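Local structure of ankyrin repeat-containing protein YAR1 (Saccharomyces cerevisiae, 4BSZ) at residues B[9-19]-B[38-49]. The protein is required for a normal rate of cell proliferation and binds unfolded proteins, and carries ankyrin repeats. Residues are numbered along the deposited sequence; the frame is centred on the assembly and turned at random.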
loop_
_atom_site.group_PDB
_atom_site.type_symbol
_atom_site.label_atom_id
_atom_site.label_comp_id
_atom_site.label_asym_id
_atom_site.label_seq_id
_atom_site.Cartn_x
_atom_site.Cartn_y
_atom_site.Cartn_z
ATOM N N PRO B 9 54.835 38.921 -15.261
ATOM C CA PRO B 9 54.046 39.461 -16.374
ATOM C C PRO B 9 52.810 40.228 -15.900
ATOM O O PRO B 9 52.914 41.389 -15.512
ATOM C CB PRO B 9 53.626 38.206 -17.147
ATOM C CG PRO B 9 53.623 37.115 -16.121
ATOM C CD PRO B 9 54.741 37.452 -15.171
ATOM N N LEU B 10 51.657 39.567 -15.924
ATOM C CA LEU B 10 50.373 40.216 -15.674
ATOM C C LEU B 10 49.980 40.227 -14.204
ATOM O O LEU B 10 49.748 39.173 -13.618
ATOM C CB LEU B 10 49.288 39.505 -16.471
ATOM C CG LEU B 10 47.989 40.273 -16.653
ATOM C CD1 LEU B 10 48.289 41.700 -17.042
ATOM C CD2 LEU B 10 47.172 39.595 -17.730
ATOM N N ASP B 11 49.876 41.422 -13.623
ATOM C CA ASP B 11 49.592 41.559 -12.191
ATOM C C ASP B 11 48.112 41.404 -11.812
ATOM O O ASP B 11 47.226 41.446 -12.668
ATOM C CB ASP B 11 50.148 42.879 -11.634
ATOM C CG ASP B 11 49.428 44.090 -12.179
ATOM O OD1 ASP B 11 49.148 44.116 -13.399
ATOM O OD2 ASP B 11 49.143 45.011 -11.386
ATOM N N GLN B 12 47.873 41.240 -10.511
ATOM C CA GLN B 12 46.552 40.926 -9.967
ATOM C C GLN B 12 45.498 41.979 -10.295
ATOM O O GLN B 12 44.365 41.644 -10.636
ATOM C CB GLN B 12 46.635 40.730 -8.448
ATOM C CG GLN B 12 45.356 40.207 -7.812
ATOM C CD GLN B 12 44.991 38.800 -8.280
ATOM O OE1 GLN B 12 45.683 37.830 -7.969
ATOM N NE2 GLN B 12 43.896 38.687 -9.024
ATOM N N GLU B 13 45.879 43.249 -10.191
ATOM C CA GLU B 13 44.951 44.357 -10.397
ATOM C C GLU B 13 44.387 44.368 -11.818
ATOM O O GLU B 13 43.226 44.716 -12.044
ATOM C CB GLU B 13 45.647 45.681 -10.086
ATOM C CG GLU B 13 44.721 46.872 -9.980
ATOM C CD GLU B 13 45.379 48.042 -9.277
ATOM O OE1 GLU B 13 46.555 47.912 -8.871
ATOM O OE2 GLU B 13 44.721 49.092 -9.122
ATOM N N ASP B 14 45.220 43.969 -12.770
ATOM C CA ASP B 14 44.812 43.940 -14.165
ATOM C C ASP B 14 44.130 42.628 -14.525
ATOM O O ASP B 14 43.342 42.578 -15.466
ATOM C CB ASP B 14 46.001 44.205 -15.087
ATOM C CG ASP B 14 46.439 45.654 -15.058
ATOM O OD1 ASP B 14 45.556 46.535 -14.947
ATOM O OD2 ASP B 14 47.657 45.914 -15.140
ATOM N N GLN B 15 44.431 41.564 -13.784
ATOM C CA GLN B 15 43.669 40.323 -13.930
ATOM C C GLN B 15 42.235 40.581 -13.483
ATOM O O GLN B 15 41.291 40.153 -14.141
ATOM C CB GLN B 15 44.292 39.180 -13.129
ATOM C CG GLN B 15 45.549 38.592 -13.753
ATOM C CD GLN B 15 46.144 37.465 -12.929
ATOM O OE1 GLN B 15 45.425 36.591 -12.439
ATOM N NE2 GLN B 15 47.466 37.485 -12.761
ATOM N N ASP B 16 42.091 41.305 -12.371
ATOM C CA ASP B 16 40.783 41.686 -11.828
ATOM C C ASP B 16 39.953 42.504 -12.817
ATOM O O ASP B 16 38.777 42.211 -13.042
ATOM C CB ASP B 16 40.940 42.459 -10.513
ATOM C CG ASP B 16 41.345 41.566 -9.351
ATOM O OD1 ASP B 16 40.938 40.382 -9.338
ATOM O OD2 ASP B 16 42.069 42.053 -8.452
ATOM N N THR B 17 40.573 43.524 -13.405
ATOM C CA THR B 17 39.903 44.370 -14.394
ATOM C C THR B 17 39.363 43.569 -15.589
ATOM O O THR B 17 38.234 43.786 -16.042
ATOM C CB THR B 17 40.840 45.484 -14.896
ATOM O OG1 THR B 17 41.201 46.338 -13.799
ATOM C CG2 THR B 17 40.162 46.301 -15.990
ATOM N N ILE B 18 40.180 42.641 -16.081
ATOM C CA ILE B 18 39.802 41.749 -17.175
ATOM C C ILE B 18 38.579 40.884 -16.855
ATOM O O ILE B 18 37.671 40.751 -17.690
ATOM C CB ILE B 18 40.979 40.843 -17.570
ATOM C CG1 ILE B 18 42.034 41.649 -18.326
ATOM C CG2 ILE B 18 40.503 39.671 -18.415
ATOM C CD1 ILE B 18 43.387 40.959 -18.417
ATOM N N ILE B 19 38.542 40.308 -15.651
ATOM C CA ILE B 19 37.417 39.448 -15.279
ATOM C C ILE B 19 36.197 40.231 -14.796
ATOM O O ILE B 19 35.082 39.721 -14.850
ATOM C CB ILE B 19 37.781 38.360 -14.233
ATOM C CG1 ILE B 19 37.693 38.917 -12.817
ATOM C CG2 ILE B 19 39.146 37.737 -14.515
ATOM C CD1 ILE B 19 37.423 37.860 -11.802
ATOM N N VAL B 38 47.150 43.040 -24.017
ATOM C CA VAL B 38 47.623 41.789 -23.433
ATOM C C VAL B 38 47.610 40.685 -24.492
ATOM O O VAL B 38 46.749 40.673 -25.370
ATOM C CB VAL B 38 46.766 41.366 -22.210
ATOM C CG1 VAL B 38 47.333 40.117 -21.548
ATOM C CG2 VAL B 38 46.694 42.488 -21.198
ATOM N N SER B 39 48.575 39.774 -24.431
ATOM C CA SER B 39 48.548 38.611 -25.307
ATOM C C SER B 39 47.347 37.732 -24.989
ATOM O O SER B 39 47.043 37.484 -23.820
ATOM C CB SER B 39 49.823 37.787 -25.167
ATOM O OG SER B 39 49.720 36.592 -25.926
ATOM N N PRO B 40 46.665 37.241 -26.034
ATOM C CA PRO B 40 45.517 36.349 -25.850
ATOM C C PRO B 40 45.946 35.030 -25.214
ATOM O O PRO B 40 45.110 34.301 -24.682
ATOM C CB PRO B 40 45.030 36.106 -27.282
ATOM C CG PRO B 40 45.620 37.220 -28.096
ATOM C CD PRO B 40 46.937 37.502 -27.456
ATOM N N GLU B 41 47.243 34.744 -25.273
ATOM C CA GLU B 41 47.831 33.537 -24.699
ATOM C C GLU B 41 47.712 33.542 -23.177
ATOM O O GLU B 41 47.799 32.490 -22.532
ATOM C CB GLU B 41 49.303 33.449 -25.109
ATOM C CG GLU B 41 49.984 32.120 -24.830
ATOM C CD GLU B 41 51.405 32.083 -25.367
ATOM O OE1 GLU B 41 51.763 32.979 -26.165
ATOM O OE2 GLU B 41 52.162 31.162 -24.994
ATOM N N LEU B 42 47.488 34.731 -22.617
ATOM C CA LEU B 42 47.484 34.934 -21.168
ATOM C C LEU B 42 46.084 35.049 -20.569
ATOM O O LEU B 42 45.931 35.144 -19.349
ATOM C CB LEU B 42 48.314 36.174 -20.799
ATOM C CG LEU B 42 49.652 35.902 -20.098
ATOM C CD1 LEU B 42 50.590 35.166 -21.028
ATOM C CD2 LEU B 42 50.284 37.183 -19.562
ATOM N N LEU B 43 45.066 35.041 -21.427
ATOM C CA LEU B 43 43.680 35.115 -20.976
ATOM C C LEU B 43 43.344 33.952 -20.057
ATOM O O LEU B 43 42.646 34.120 -19.058
ATOM C CB LEU B 43 42.721 35.131 -22.172
ATOM C CG LEU B 43 41.221 34.973 -21.874
ATOM C CD1 LEU B 43 40.697 36.081 -20.972
ATOM C CD2 LEU B 43 40.399 34.910 -23.148
ATOM N N SER B 44 43.858 32.774 -20.391
ATOM C CA SER B 44 43.587 31.571 -19.606
ATOM C C SER B 44 44.246 31.558 -18.219
ATOM O O SER B 44 44.074 30.604 -17.461
ATOM C CB SER B 44 43.980 30.316 -20.394
ATOM O OG SER B 44 45.344 30.349 -20.779
ATOM N N THR B 45 44.986 32.615 -17.882
ATOM C CA THR B 45 45.703 32.668 -16.607
ATOM C C THR B 45 45.140 33.706 -15.630
ATOM O O THR B 45 45.536 33.744 -14.461
ATOM C CB THR B 45 47.233 32.903 -16.807
ATOM O OG1 THR B 45 47.519 34.309 -16.907
ATOM C CG2 THR B 45 47.729 32.176 -18.053
ATOM N N CYS B 46 44.216 34.541 -16.104
ATOM C CA CYS B 46 43.615 35.570 -15.252
ATOM C C CYS B 46 42.641 34.954 -14.261
ATOM O O CYS B 46 41.635 34.360 -14.651
ATOM C CB CYS B 46 42.870 36.614 -16.081
ATOM S SG CYS B 46 43.743 37.235 -17.518
ATOM N N LYS B 47 42.935 35.103 -12.975
ATOM C CA LYS B 47 42.100 34.513 -11.942
ATOM C C LYS B 47 41.820 35.549 -10.868
ATOM O O LYS B 47 42.676 36.379 -10.573
ATOM C CB LYS B 47 42.784 33.271 -11.370
ATOM C CG LYS B 47 43.019 32.198 -12.428
ATOM C CD LYS B 47 43.794 31.008 -11.907
ATOM C CE LYS B 47 43.876 29.911 -12.968
ATOM N NZ LYS B 47 44.634 28.715 -12.485
ATOM N N GLU B 48 40.614 35.520 -10.304
ATOM C CA GLU B 48 40.222 36.480 -9.269
ATOM C C GLU B 48 41.116 36.337 -8.042
ATOM O O GLU B 48 41.789 35.319 -7.872
ATOM C CB GLU B 48 38.745 36.316 -8.879
ATOM C CG GLU B 48 38.105 37.571 -8.272
ATOM C CD GLU B 48 36.613 37.414 -8.001
ATOM O OE1 GLU B 48 36.155 36.266 -7.841
ATOM O OE2 GLU B 48 35.893 38.436 -7.949
ATOM N N SER B 49 41.127 37.367 -7.200
ATOM C CA SER B 49 42.016 37.416 -6.045
ATOM C C SER B 49 41.628 36.366 -5.005
ATOM O O SER B 49 42.444 35.527 -4.609
ATOM C CB SER B 49 41.974 38.812 -5.414
ATOM O OG SER B 49 41.969 39.824 -6.409
#
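Two glutamines of the first helix, Q15 and Q12, grip the backbone of K47. K47 N donates to Q15 OE1 at 2.9 Å, almost straight at 172°. K47 O accepts from Q12 NE2 at 3.0 Å, in the carbonyl plane. Both backbone groups of K47 are thus tied to helix 12-24 in this ankyrin-repeat fold. The partner is the linker from helix 27-37 to helix 55-61, with a 3-10 segment at 40-45. The Q15 amide also reaches back: NE2 donates to L10 O at 3.0 Å, from above the carbonyl plane. Bonds at both ends fix how its amide is turned. Q12 gets its amide to K47 by a bend at chi2 (65°). At the edge of the contact, S49 OG gives a weak bond to D16 OD1. The K47 amine points elsewhere, to a salt bridge with E90.

Apolar packing lies behind these bonds. C46 is buried against Q15, I18 and I19, its SG 3.8 Å from I18 CD1. Nearer the N-terminus, L10 CB meets L42 CD2 and L10 CD2 meets V38 CG1, with L10 and V38 crossing at about a right angle. F34 of helix 27-37 packs on I18, and M58 of helix 55-61 on I19. The aliphatic part of E48 takes the end of I19: I19 CD1 sits 3.6 Å from E48 CB, while E48 OE1 bonds to S51 OG.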